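Local coordinates for putative epoxide hydrolase protein (Klebsiella pneumoniae subsp. pneumoniae, PDB 5BOV), which is a putative epoxide hydrolase of the alpha/beta-hydrolase fold, whose substrate and reaction have not been established, at residues Gly252-Ala257 with Leu278-His284; Tyr47-Ala53 with Pro291-Val295; Val133-Leu137 with Tyr265-Phe269; Pro41-Gln45 with Lys199-Leu204. Residues are numbered along the deposited sequence.

Contact 1. Residues Gly252-Ala257 with Leu278-His284; sequences GANNGA and LPGAVGH
Two loops at the C-terminal ends of adjacent parallel strands, 247-252 and 273-278, meet in the region where alpha/beta hydrolases carry catalytic-site residues. The parallel pairing ends at G252 and L278, with CA atoms 5.0 Å apart. From G252 to N255 the chain makes a type I turn (A253 phi/psi -72/-21, N254 -119/41), with N255 CA 3.7 Å from G283 CA. V282 O accepts from N254 N at 2.9 Å, and G252 CA lies 3.4 Å from V282 O; a CB built on G252 would clash with that oxygen. N254, chi1 m, turns its amide so that ND2 reaches G280 O at a very short 2.4 Å. A water donates to both N254 O and A281 O, each at 2.9 Å. N255, chi1 t, closes an Asx turn, OD1 accepting from A257 N at 3.0 Å, while its ND2 is held by E251, and a second water accepts from N255 ND2 at 2.9 Å and lies 3.1 Å from H284 ND1. H284, chi1 t and chi2 57°, receives A257 CB over one ring face, 3.6 Å from the centroid (CH-pi). Its side chain touches D110, within the probable nucleophile elbow. A histidine on the loop after the last strand, beside that elbow, is the placement of the catalytic histidine in the alpha/beta-hydrolase fold.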
loop_
_atom_site.group_PDB
_atom_site.type_symbol
_atom_site.label_atom_id
_atom_site.label_comp_id
_atom_site.label_asym_id
_atom_site.label_seq_id
_atom_site.Cartn_x
_atom_site.Cartn_y
_atom_site.Cartn_z
ATOM N N GLY A 252 -10.975 8.764 5.639
ATOM C CA GLY A 252 -11.840 8.449 6.788
ATOM C C GLY A 252 -11.854 9.588 7.753
ATOM O O GLY A 252 -10.842 10.320 7.918
ATOM N N ALA A 253 -12.970 9.806 8.449
ATOM C CA ALA A 253 -13.069 10.925 9.399
ATOM C C ALA A 253 -12.261 10.745 10.676
ATOM O O ALA A 253 -11.960 11.701 11.377
ATOM C CB ALA A 253 -14.523 11.110 9.747
ATOM N N ASN A 254 -11.915 9.504 11.008
ATOM C CA ASN A 254 -11.162 9.268 12.227
ATOM C C ASN A 254 -9.815 8.635 11.952
ATOM O O ASN A 254 -9.375 7.788 12.653
ATOM C CB ASN A 254 -12.025 8.433 13.166
ATOM C CG ASN A 254 -13.217 9.229 13.668
ATOM O OD1 ASN A 254 -13.137 9.806 14.739
ATOM N ND2 ASN A 254 -14.305 9.295 12.894
ATOM N N ASN A 255 -9.155 9.108 10.913
ATOM C CA ASN A 255 -7.796 8.692 10.596
ATOM C C ASN A 255 -6.795 9.416 11.456
ATOM O O ASN A 255 -6.638 10.679 11.329
ATOM C CB ASN A 255 -7.547 9.002 9.105
ATOM C CG ASN A 255 -6.214 8.509 8.615
ATOM O OD1 ASN A 255 -5.441 7.883 9.342
ATOM N ND2 ASN A 255 -5.946 8.763 7.355
ATOM N N GLY A 256 -6.072 8.680 12.283
ATOM C CA GLY A 256 -5.047 9.275 13.130
ATOM C C GLY A 256 -3.669 9.378 12.525
ATOM O O GLY A 256 -2.747 9.972 13.102
ATOM N N ALA A 257 -3.474 8.735 11.391
ATOM C CA ALA A 257 -2.231 8.749 10.700
ATOM C C ALA A 257 -2.152 10.037 9.883
ATOM O O ALA A 257 -3.164 10.666 9.617
ATOM C CB ALA A 257 -2.149 7.575 9.780
ATOM N N LEU A 278 -15.391 9.151 3.833
ATOM C CA LEU A 278 -16.186 8.073 4.384
ATOM C C LEU A 278 -16.702 8.451 5.787
ATOM O O LEU A 278 -15.912 8.697 6.648
ATOM C CB LEU A 278 -15.376 6.812 4.484
ATOM C CG LEU A 278 -14.840 6.291 3.142
ATOM C CD1 LEU A 278 -13.984 5.056 3.365
ATOM C CD2 LEU A 278 -15.962 6.003 2.165
ATOM N N PRO A 279 -18.001 8.438 5.989
ATOM C CA PRO A 279 -18.473 8.788 7.374
ATOM C C PRO A 279 -18.150 7.679 8.367
ATOM O O PRO A 279 -18.113 6.507 7.926
ATOM C CB PRO A 279 -19.967 8.904 7.193
ATOM C CG PRO A 279 -20.316 8.009 6.054
ATOM C CD PRO A 279 -19.079 7.946 5.134
ATOM N N GLY A 280 -17.833 8.076 9.623
ATOM C CA GLY A 280 -17.890 7.186 10.748
ATOM C C GLY A 280 -16.612 7.012 11.536
ATOM O O GLY A 280 -15.775 7.874 11.647
ATOM N N ALA A 281 -16.461 5.845 12.094
ATOM C CA ALA A 281 -15.321 5.519 12.930
ATOM C C ALA A 281 -14.108 5.179 12.035
ATOM O O ALA A 281 -13.056 4.737 12.565
ATOM C CB ALA A 281 -15.644 4.300 13.828
ATOM N N VAL A 282 -14.242 5.386 10.708
ATOM C CA VAL A 282 -13.176 4.871 9.721
ATOM C C VAL A 282 -11.911 5.647 9.840
ATOM O O VAL A 282 -11.882 6.906 9.788
ATOM C CB VAL A 282 -13.644 4.931 8.224
ATOM C CG1 VAL A 282 -12.612 4.267 7.328
ATOM C CG2 VAL A 282 -14.970 4.210 8.039
ATOM N N GLY A 283 -10.825 4.919 10.039
ATOM C CA GLY A 283 -9.516 5.424 10.212
ATOM C C GLY A 283 -8.591 5.253 9.012
ATOM O O GLY A 283 -8.993 5.525 7.849
ATOM N N HIS A 284 -7.410 4.771 9.285
ATOM C CA HIS A 284 -6.338 4.682 8.340
ATOM C C HIS A 284 -6.436 3.486 7.387
ATOM O O HIS A 284 -5.707 3.447 6.356
ATOM C CB HIS A 284 -5.071 4.594 9.160
ATOM C CG HIS A 284 -3.817 4.546 8.376
ATOM N ND1 HIS A 284 -3.454 5.520 7.473
ATOM C CD2 HIS A 284 -2.768 3.698 8.448
ATOM C CE1 HIS A 284 -2.264 5.228 6.965
ATOM N NE2 HIS A 284 -1.814 4.163 7.573
HETATM O O HOH W 1 -10.427 5.310 13.770
HETATM O O HOH W 2 -3.463 8.146 5.900
#

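Contact 2. Residues Tyr47-Ala53 with Pro291-Val295; sequences YAQVAPA and PTAFV
Y47 O accepts from A51 N at 2.8 Å. With chi1 m, chi2 -72°, the Y47 ring swings in towards the second segment: Y47 CE1 is 3.8 Å from F294 CE1, the centroids are 5.8 Å apart and the planes lie at 57°, an oblique aromatic pair. Its hydroxyl is engaged by L37 O at the end of strand 32-37. Q49 (chi1 m, chi2 t) points toward the partner, placing Q49 OE1 3.6 Å from P291 CG. V50, chi1 t, is the most covered residue and the backbone's nearest approach, its CA 5.2 Å from that of P291. In the alpha/beta-hydrolase fold the helix after strand 32-37 and the C-terminal helix, here 291-303, pack side by side on one face of the central sheet, and V50 joins them: V50 CG2 lies 3.8 Å from P291 CB, V50 CG1 3.9 Å from both F294 CD1 and V295 CG2. F294 and V295 (both chi1 t) follow P291 by about one helical turn, V295 N donating to P291 O at 2.9 Å, so the three face the partner together. One turn beyond V50, A53 sets CB 3.9 Å from V295 CG2.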
loop_
_atom_site.group_PDB
_atom_site.type_symbol
_atom_site.label_atom_id
_atom_site.label_comp_id
_atom_site.label_asym_id
_atom_site.label_seq_id
_atom_site.Cartn_x
_atom_site.Cartn_y
_atom_site.Cartn_z
ATOM N N TYR A 47 -7.905 -6.985 2.931
ATOM C CA TYR A 47 -8.822 -7.251 1.852
ATOM C C TYR A 47 -9.493 -8.586 1.967
ATOM O O TYR A 47 -10.153 -9.002 1.023
ATOM C CB TYR A 47 -8.068 -7.126 0.536
ATOM C CG TYR A 47 -7.429 -5.751 0.353
ATOM C CD1 TYR A 47 -8.221 -4.638 0.084
ATOM C CD2 TYR A 47 -6.054 -5.568 0.481
ATOM C CE1 TYR A 47 -7.681 -3.398 -0.137
ATOM C CE2 TYR A 47 -5.475 -4.305 0.308
ATOM C CZ TYR A 47 -6.276 -3.220 0.016
ATOM O OH TYR A 47 -5.744 -1.981 -0.215
ATOM N N ALA A 48 -9.543 -9.166 3.172
ATOM C CA ALA A 48 -10.166 -10.487 3.313
ATOM C C ALA A 48 -11.643 -10.440 3.097
ATOM O O ALA A 48 -12.254 -11.505 2.818
ATOM C CB ALA A 48 -9.839 -11.094 4.663
ATOM N N GLN A 49 -12.299 -9.319 3.358
ATOM C CA GLN A 49 -13.723 -9.131 3.046
ATOM C C GLN A 49 -13.959 -8.446 1.721
ATOM O O GLN A 49 -14.846 -8.871 0.929
ATOM C CB GLN A 49 -14.482 -8.430 4.166
ATOM C CG GLN A 49 -14.412 -9.241 5.427
ATOM C CD GLN A 49 -15.193 -8.580 6.574
ATOM O OE1 GLN A 49 -14.805 -7.539 7.105
ATOM N NE2 GLN A 49 -16.289 -9.239 7.019
ATOM N N VAL A 50 -13.138 -7.479 1.387
ATOM C CA VAL A 50 -13.271 -6.790 0.097
ATOM C C VAL A 50 -13.107 -7.735 -1.067
ATOM O O VAL A 50 -13.904 -7.703 -2.036
ATOM C CB VAL A 50 -12.216 -5.662 -0.017
ATOM C CG1 VAL A 50 -12.110 -5.095 -1.426
ATOM C CG2 VAL A 50 -12.475 -4.581 1.005
ATOM N N ALA A 51 -12.082 -8.592 -1.030
ATOM C CA ALA A 51 -11.773 -9.389 -2.204
ATOM C C ALA A 51 -12.863 -10.415 -2.561
ATOM O O ALA A 51 -13.282 -10.472 -3.713
ATOM C CB ALA A 51 -10.377 -10.040 -2.030
ATOM N N PRO A 52 -13.418 -11.178 -1.584
ATOM C CA PRO A 52 -14.409 -12.121 -1.997
ATOM C C PRO A 52 -15.676 -11.420 -2.446
ATOM O O PRO A 52 -16.382 -11.974 -3.296
ATOM C CB PRO A 52 -14.671 -12.966 -0.738
ATOM C CG PRO A 52 -13.466 -12.792 0.114
ATOM C CD PRO A 52 -12.880 -11.495 -0.236
ATOM N N ALA A 53 -15.959 -10.237 -1.899
ATOM C CA ALA A 53 -17.148 -9.494 -2.333
ATOM C C ALA A 53 -16.988 -9.079 -3.792
ATOM O O ALA A 53 -17.937 -9.197 -4.592
ATOM C CB ALA A 53 -17.346 -8.235 -1.495
ATOM N N PRO A 291 -15.190 -2.396 4.640
ATOM C CA PRO A 291 -15.081 -3.119 3.375
ATOM C C PRO A 291 -16.268 -2.840 2.412
ATOM O O PRO A 291 -16.033 -2.798 1.226
ATOM C CB PRO A 291 -15.010 -4.598 3.783
ATOM C CG PRO A 291 -15.614 -4.623 5.162
ATOM C CD PRO A 291 -15.196 -3.319 5.787
ATOM N N THR A 292 -17.474 -2.624 2.955
ATOM C CA THR A 292 -18.627 -2.307 2.079
ATOM C C THR A 292 -18.381 -1.045 1.275
ATOM O O THR A 292 -18.576 -1.019 0.066
ATOM C CB THR A 292 -19.931 -2.209 2.930
ATOM O OG1 THR A 292 -20.097 -3.474 3.577
ATOM C CG2 THR A 292 -21.112 -1.949 2.072
ATOM N N ALA A 293 -17.939 0.022 1.933
ATOM C CA ALA A 293 -17.707 1.261 1.245
ATOM C C ALA A 293 -16.503 1.113 0.306
ATOM O O ALA A 293 -16.487 1.730 -0.752
ATOM C CB ALA A 293 -17.455 2.412 2.222
ATOM N N PHE A 294 -15.518 0.325 0.693
ATOM C CA PHE A 294 -14.358 0.199 -0.157
ATOM C C PHE A 294 -14.702 -0.556 -1.457
ATOM O O PHE A 294 -14.275 -0.138 -2.553
ATOM C CB PHE A 294 -13.225 -0.500 0.583
ATOM C CG PHE A 294 -11.916 -0.351 -0.088
ATOM C CD1 PHE A 294 -11.471 -1.235 -1.033
ATOM C CD2 PHE A 294 -11.081 0.707 0.275
ATOM C CE1 PHE A 294 -10.254 -1.080 -1.644
ATOM C CE2 PHE A 294 -9.855 0.856 -0.355
ATOM C CZ PHE A 294 -9.469 -0.040 -1.305
ATOM N N VAL A 295 -15.410 -1.662 -1.321
ATOM C CA VAL A 295 -15.923 -2.355 -2.486
ATOM C C VAL A 295 -16.720 -1.400 -3.430
ATOM O O VAL A 295 -16.476 -1.422 -4.649
ATOM C CB VAL A 295 -16.804 -3.529 -2.069
ATOM C CG1 VAL A 295 -17.535 -4.136 -3.278
ATOM C CG2 VAL A 295 -16.006 -4.593 -1.393
#

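Contact 3. Residues Val133-Leu137 with Tyr265-Phe269; sequences VSGYL and YRAKF
Y136 has the most surface buried by the contact, followed by Y265 and K268. The CA atoms of Y136 and Y265 are 6.0 Å apart, and K268 N donates to Y265 O at 3.0 Å. Y136 extends (chi1 t, chi2 88°) so that K268 lies over one ring face: Y136 CD1 to K268 CB is 3.5 Å, and K268 CE sits 3.8 Å from the ring centroid, a CH-pi contact. K268 folds back with chi1 to chi3 all m; its NZ is bound to L240 O, while Y136 OH is bound to P241 O. After V133, the last residue of strand 127-133, the chain leaves the alpha/beta-hydrolase sheet towards the helices inserted before strand 247-252 and turns through S134 (phi/psi 72/15) and G135 (89/-136). Y265, chi1 p, lays its ring against that turn: G135 CA stands 3.4 Å from the Y265 centroid, 13° off the normal, where any CB would strike Y265 CE2. Y136 CB meets Y265 CB and F269 CZ, each at 3.9 Å.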
loop_
_atom_site.group_PDB
_atom_site.type_symbol
_atom_site.label_atom_id
_atom_site.label_comp_id
_atom_site.label_asym_id
_atom_site.label_seq_id
_atom_site.Cartn_x
_atom_site.Cartn_y
_atom_site.Cartn_z
ATOM N N VAL A 133 -6.488 5.680 -1.309
ATOM C CA VAL A 133 -6.869 6.193 -0.022
ATOM C C VAL A 133 -5.855 7.275 0.437
ATOM O O VAL A 133 -4.630 7.054 0.346
ATOM C CB VAL A 133 -6.911 5.123 1.077
ATOM C CG1 VAL A 133 -7.220 5.708 2.448
ATOM C CG2 VAL A 133 -7.876 4.022 0.709
ATOM N N SER A 134 -6.367 8.386 0.895
ATOM C CA SER A 134 -5.562 9.580 1.308
ATOM C C SER A 134 -4.943 10.334 0.150
ATOM O O SER A 134 -4.069 11.163 0.377
ATOM C CB SER A 134 -4.557 9.271 2.426
ATOM O OG SER A 134 -5.253 8.707 3.537
ATOM N N GLY A 135 -5.390 10.079 -1.084
ATOM C CA GLY A 135 -5.075 10.958 -2.175
ATOM C C GLY A 135 -3.769 10.618 -2.887
ATOM O O GLY A 135 -3.536 9.510 -3.298
ATOM N N TYR A 136 -3.007 11.671 -3.146
ATOM C CA TYR A 136 -1.808 11.560 -3.981
ATOM C C TYR A 136 -0.648 11.408 -3.003
ATOM O O TYR A 136 -0.262 12.365 -2.297
ATOM C CB TYR A 136 -1.619 12.830 -4.818
ATOM C CG TYR A 136 -0.434 12.790 -5.783
ATOM C CD1 TYR A 136 -0.585 12.272 -7.072
ATOM C CD2 TYR A 136 0.775 13.340 -5.428
ATOM C CE1 TYR A 136 0.462 12.274 -7.977
ATOM C CE2 TYR A 136 1.841 13.368 -6.340
ATOM C CZ TYR A 136 1.676 12.853 -7.603
ATOM O OH TYR A 136 2.758 12.860 -8.462
ATOM N N LEU A 137 -0.032 10.232 -2.986
ATOM C CA LEU A 137 0.994 9.896 -2.001
ATOM C C LEU A 137 2.400 9.751 -2.582
ATOM O O LEU A 137 3.277 9.363 -1.848
ATOM C CB LEU A 137 0.619 8.634 -1.260
ATOM C CG LEU A 137 -0.640 8.736 -0.407
ATOM C CD1 LEU A 137 -0.797 7.568 0.512
ATOM C CD2 LEU A 137 -0.661 10.018 0.366
ATOM N N TYR A 265 -4.887 17.864 -2.938
ATOM C CA TYR A 265 -4.470 16.936 -3.994
ATOM C C TYR A 265 -5.433 16.885 -5.175
ATOM O O TYR A 265 -5.221 16.082 -6.103
ATOM C CB TYR A 265 -4.122 15.539 -3.477
ATOM C CG TYR A 265 -5.141 14.890 -2.589
ATOM C CD1 TYR A 265 -6.324 14.374 -3.098
ATOM C CD2 TYR A 265 -4.843 14.646 -1.251
ATOM C CE1 TYR A 265 -7.224 13.716 -2.266
ATOM C CE2 TYR A 265 -5.721 13.982 -0.408
ATOM C CZ TYR A 265 -6.922 13.485 -0.922
ATOM O OH TYR A 265 -7.801 12.825 -0.072
ATOM N N ARG A 266 -6.424 17.764 -5.214
ATOM C CA ARG A 266 -7.427 17.706 -6.316
ATOM C C ARG A 266 -6.749 17.748 -7.693
ATOM O O ARG A 266 -7.070 16.947 -8.569
ATOM C CB ARG A 266 -8.463 18.793 -6.186
ATOM C CG ARG A 266 -9.374 18.926 -7.384
ATOM C CD ARG A 266 -10.246 17.712 -7.574
ATOM N NE ARG A 266 -11.006 17.714 -8.838
ATOM C CZ ARG A 266 -10.584 17.201 -10.007
ATOM N NH1 ARG A 266 -9.417 16.683 -10.130
ATOM N NH2 ARG A 266 -11.379 17.195 -11.054
ATOM N N ALA A 267 -5.790 18.664 -7.818
ATOM C CA ALA A 267 -5.206 18.904 -9.114
ATOM C C ALA A 267 -4.098 17.938 -9.456
ATOM O O ALA A 267 -3.518 18.076 -10.533
ATOM C CB ALA A 267 -4.692 20.348 -9.181
ATOM N N LYS A 268 -3.876 16.907 -8.630
ATOM C CA LYS A 268 -2.954 15.849 -9.009
ATOM C C LYS A 268 -3.615 14.765 -9.820
ATOM O O LYS A 268 -2.897 13.901 -10.349
ATOM C CB LYS A 268 -2.326 15.223 -7.791
ATOM C CG LYS A 268 -1.649 16.181 -6.848
ATOM C CD LYS A 268 -0.672 17.053 -7.577
ATOM C CE LYS A 268 0.500 16.309 -8.165
ATOM N NZ LYS A 268 1.431 17.276 -8.835
ATOM N N PHE A 269 -4.907 14.834 -10.047
ATOM C CA PHE A 269 -5.619 13.787 -10.788
ATOM C C PHE A 269 -6.305 14.520 -11.976
ATOM O O PHE A 269 -7.240 15.321 -11.751
ATOM C CB PHE A 269 -6.616 13.155 -9.891
ATOM C CG PHE A 269 -5.990 12.445 -8.735
ATOM C CD1 PHE A 269 -5.446 11.173 -8.907
ATOM C CD2 PHE A 269 -5.852 13.082 -7.547
ATOM C CE1 PHE A 269 -4.803 10.567 -7.843
ATOM C CE2 PHE A 269 -5.199 12.432 -6.463
ATOM C CZ PHE A 269 -4.718 11.180 -6.625
#

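Contact 4. Residues Pro41-Gln45 with Lys199-Leu204; sequences PYDIQ and KTARAL
This buried contact, a hydrogen bond and water bridges beside apolar packing, ties the loop after strand 32-37 to residues 199-204, on helix 194-201, in the cap position between strands 127-133 and 247-252 of the alpha/beta-hydrolase fold. P41 follows a cis peptide bond and closes an HGxP sequence, the motif that in epoxide hydrolases of this fold lies at the oxyanion hole, as probably here. D43, chi1 p and almost extended (phi/psi -153/-165), has its CA-CB bond pointing toward 199-204, its CA 5.8 Å from that of T200. T200 OG1, on chi1 m, donates to D43 OD1 at 2.6 Å. That oxygen also accepts from Q45 N at 2.9 Å, an Asx turn at the start of the 3-10 stretch. A water also links D43 N (3.1 Å) to T200 OG1 (2.9 Å). D43 OD2 stands 3.2 Å from A203 CB. L204 (chi1 m, chi2 t) brings CD1 to 4.1 Å from P41 CB and 3.8 Å from P41 O, which accepts from W183. At the exposed end, two waters lie between extended K199 (all chi t) and Q45, one weakly bound by Q45 NE2, the other 2.9 Å from both Q45 NE2 and K199 NZ.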
loop_
_atom_site.group_PDB
_atom_site.type_symbol
_atom_site.label_atom_id
_atom_site.label_comp_id
_atom_site.label_asym_id
_atom_site.label_seq_id
_atom_site.Cartn_x
_atom_site.Cartn_y
_atom_site.Cartn_z
ATOM N N PRO A 41 1.665 -0.980 9.068
ATOM C CA PRO A 41 2.136 -2.356 9.106
ATOM C C PRO A 41 0.969 -3.335 9.060
ATOM O O PRO A 41 0.472 -3.830 10.075
ATOM C CB PRO A 41 2.852 -2.391 10.477
ATOM C CG PRO A 41 2.107 -1.361 11.317
ATOM C CD PRO A 41 1.299 -0.484 10.401
ATOM N N TYR A 42 0.409 -3.448 7.858
ATOM C CA TYR A 42 -0.797 -4.254 7.610
ATOM C C TYR A 42 -0.457 -5.349 6.646
ATOM O O TYR A 42 0.733 -5.522 6.265
ATOM C CB TYR A 42 -1.932 -3.385 7.114
ATOM C CG TYR A 42 -2.201 -2.193 8.035
ATOM C CD1 TYR A 42 -3.121 -2.309 9.035
ATOM C CD2 TYR A 42 -1.623 -0.959 7.835
ATOM C CE1 TYR A 42 -3.417 -1.230 9.888
ATOM C CE2 TYR A 42 -1.904 0.107 8.625
ATOM C CZ TYR A 42 -2.799 -0.018 9.650
ATOM O OH TYR A 42 -3.059 1.076 10.430
ATOM N N ASP A 43 -1.439 -6.122 6.194
ATOM C CA ASP A 43 -1.136 -7.131 5.176
ATOM C C ASP A 43 -2.370 -7.451 4.322
ATOM O O ASP A 43 -3.330 -6.683 4.354
ATOM C CB ASP A 43 -0.510 -8.408 5.768
ATOM C CG ASP A 43 -1.512 -9.320 6.415
ATOM O OD1 ASP A 43 -2.651 -8.906 6.679
ATOM O OD2 ASP A 43 -1.049 -10.435 6.775
ATOM N N ILE A 44 -2.333 -8.553 3.580
ATOM C CA ILE A 44 -3.424 -8.933 2.699
ATOM C C ILE A 44 -4.779 -9.071 3.419
ATOM O O ILE A 44 -5.853 -8.997 2.816
ATOM C CB ILE A 44 -3.122 -10.228 1.912
ATOM C CG1 ILE A 44 -2.965 -11.430 2.825
ATOM C CG2 ILE A 44 -1.879 -9.986 1.032
ATOM C CD1 ILE A 44 -2.914 -12.726 2.090
ATOM N N GLN A 45 -4.765 -9.328 4.751
ATOM C CA GLN A 45 -6.020 -9.446 5.460
ATOM C C GLN A 45 -6.859 -8.183 5.434
ATOM O O GLN A 45 -8.069 -8.197 5.707
ATOM C CB GLN A 45 -5.812 -9.910 6.915
ATOM C CG GLN A 45 -5.081 -11.238 7.073
ATOM C CD GLN A 45 -5.618 -12.392 6.214
ATOM O OE1 GLN A 45 -4.778 -13.194 5.683
ATOM N NE2 GLN A 45 -6.850 -12.531 6.111
ATOM N N LYS A 199 -3.432 -12.096 13.377
ATOM C CA LYS A 199 -3.426 -12.721 12.061
ATOM C C LYS A 199 -2.527 -11.987 11.073
ATOM O O LYS A 199 -1.736 -12.599 10.333
ATOM C CB LYS A 199 -4.825 -12.835 11.528
ATOM C CG LYS A 199 -4.938 -13.778 10.334
ATOM C CD LYS A 199 -6.427 -13.879 9.984
ATOM C CE LYS A 199 -6.794 -15.027 9.066
ATOM N NZ LYS A 199 -8.331 -15.042 8.914
ATOM N N THR A 200 -2.557 -10.650 11.095
ATOM C CA THR A 200 -1.630 -9.878 10.271
ATOM C C THR A 200 -0.228 -9.850 10.888
ATOM O O THR A 200 0.758 -9.899 10.176
ATOM C CB THR A 200 -2.176 -8.425 10.083
ATOM O OG1 THR A 200 -3.322 -8.512 9.212
ATOM C CG2 THR A 200 -1.140 -7.511 9.515
ATOM N N ALA A 201 -0.092 -9.847 12.204
ATOM C CA ALA A 201 1.231 -9.830 12.825
ATOM C C ALA A 201 2.098 -10.978 12.369
ATOM O O ALA A 201 3.318 -10.854 12.256
ATOM C CB ALA A 201 1.117 -9.827 14.329
ATOM N N ARG A 202 1.471 -12.113 12.105
ATOM C CA ARG A 202 2.200 -13.246 11.612
ATOM C C ARG A 202 3.008 -12.889 10.348
ATOM O O ARG A 202 4.172 -13.329 10.145
ATOM C CB ARG A 202 1.170 -14.479 11.456
ATOM C CG ARG A 202 1.767 -15.728 10.857
ATOM C CD ARG A 202 0.760 -16.870 10.477
ATOM N NE ARG A 202 1.590 -17.756 9.636
ATOM C CZ ARG A 202 2.525 -18.630 10.096
ATOM N NH1 ARG A 202 2.736 -18.862 11.428
ATOM N NH2 ARG A 202 3.250 -19.332 9.199
ATOM N N ALA A 203 2.405 -12.116 9.448
ATOM C CA ALA A 203 3.053 -11.705 8.237
ATOM C C ALA A 203 4.148 -10.684 8.450
ATOM O O ALA A 203 5.088 -10.621 7.659
ATOM C CB ALA A 203 2.018 -11.133 7.254
ATOM N N LEU A 204 4.105 -9.936 9.572
ATOM C CA LEU A 204 5.185 -9.045 9.935
ATOM C C LEU A 204 6.414 -9.713 10.433
ATOM O O LEU A 204 7.424 -9.046 10.657
ATOM C CB LEU A 204 4.698 -7.997 10.954
ATOM C CG LEU A 204 3.352 -7.299 10.609
ATOM C CD1 LEU A 204 2.952 -6.288 11.692
ATOM C CD2 LEU A 204 3.368 -6.603 9.249
HETATM O O HOH W 3 -4.071 -6.049 7.785
HETATM O O HOH W 4 -8.791 -12.250 7.935
HETATM O O HOH W 5 -8.222 -15.034 6.035
#

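How the contacts relate
Along the chain the first segments come in the order contact 4, 2, 3, 1, and their partners as 4, 3, 1, 2. Contacts 1 and 3, whose segments alternate, lie within the sequence spanned by contact 2. Contact 1 touches all three others, its centre about 17 Å from those of contacts 2 and 3 and about 20 Å from that of contact 4. Contacts 3 and 4, centres about 26 Å apart, lie on opposite sides of the chain's centre. The loops after strands 32-37, 127-133, 247-252 and 273-278 each give a segment to contact 4, 3 or 1, with H284 CD2 3.3 Å from Y42 OH near the probable nucleophile elbow, while contact 2 joins two helices packed on one face of the same sheet.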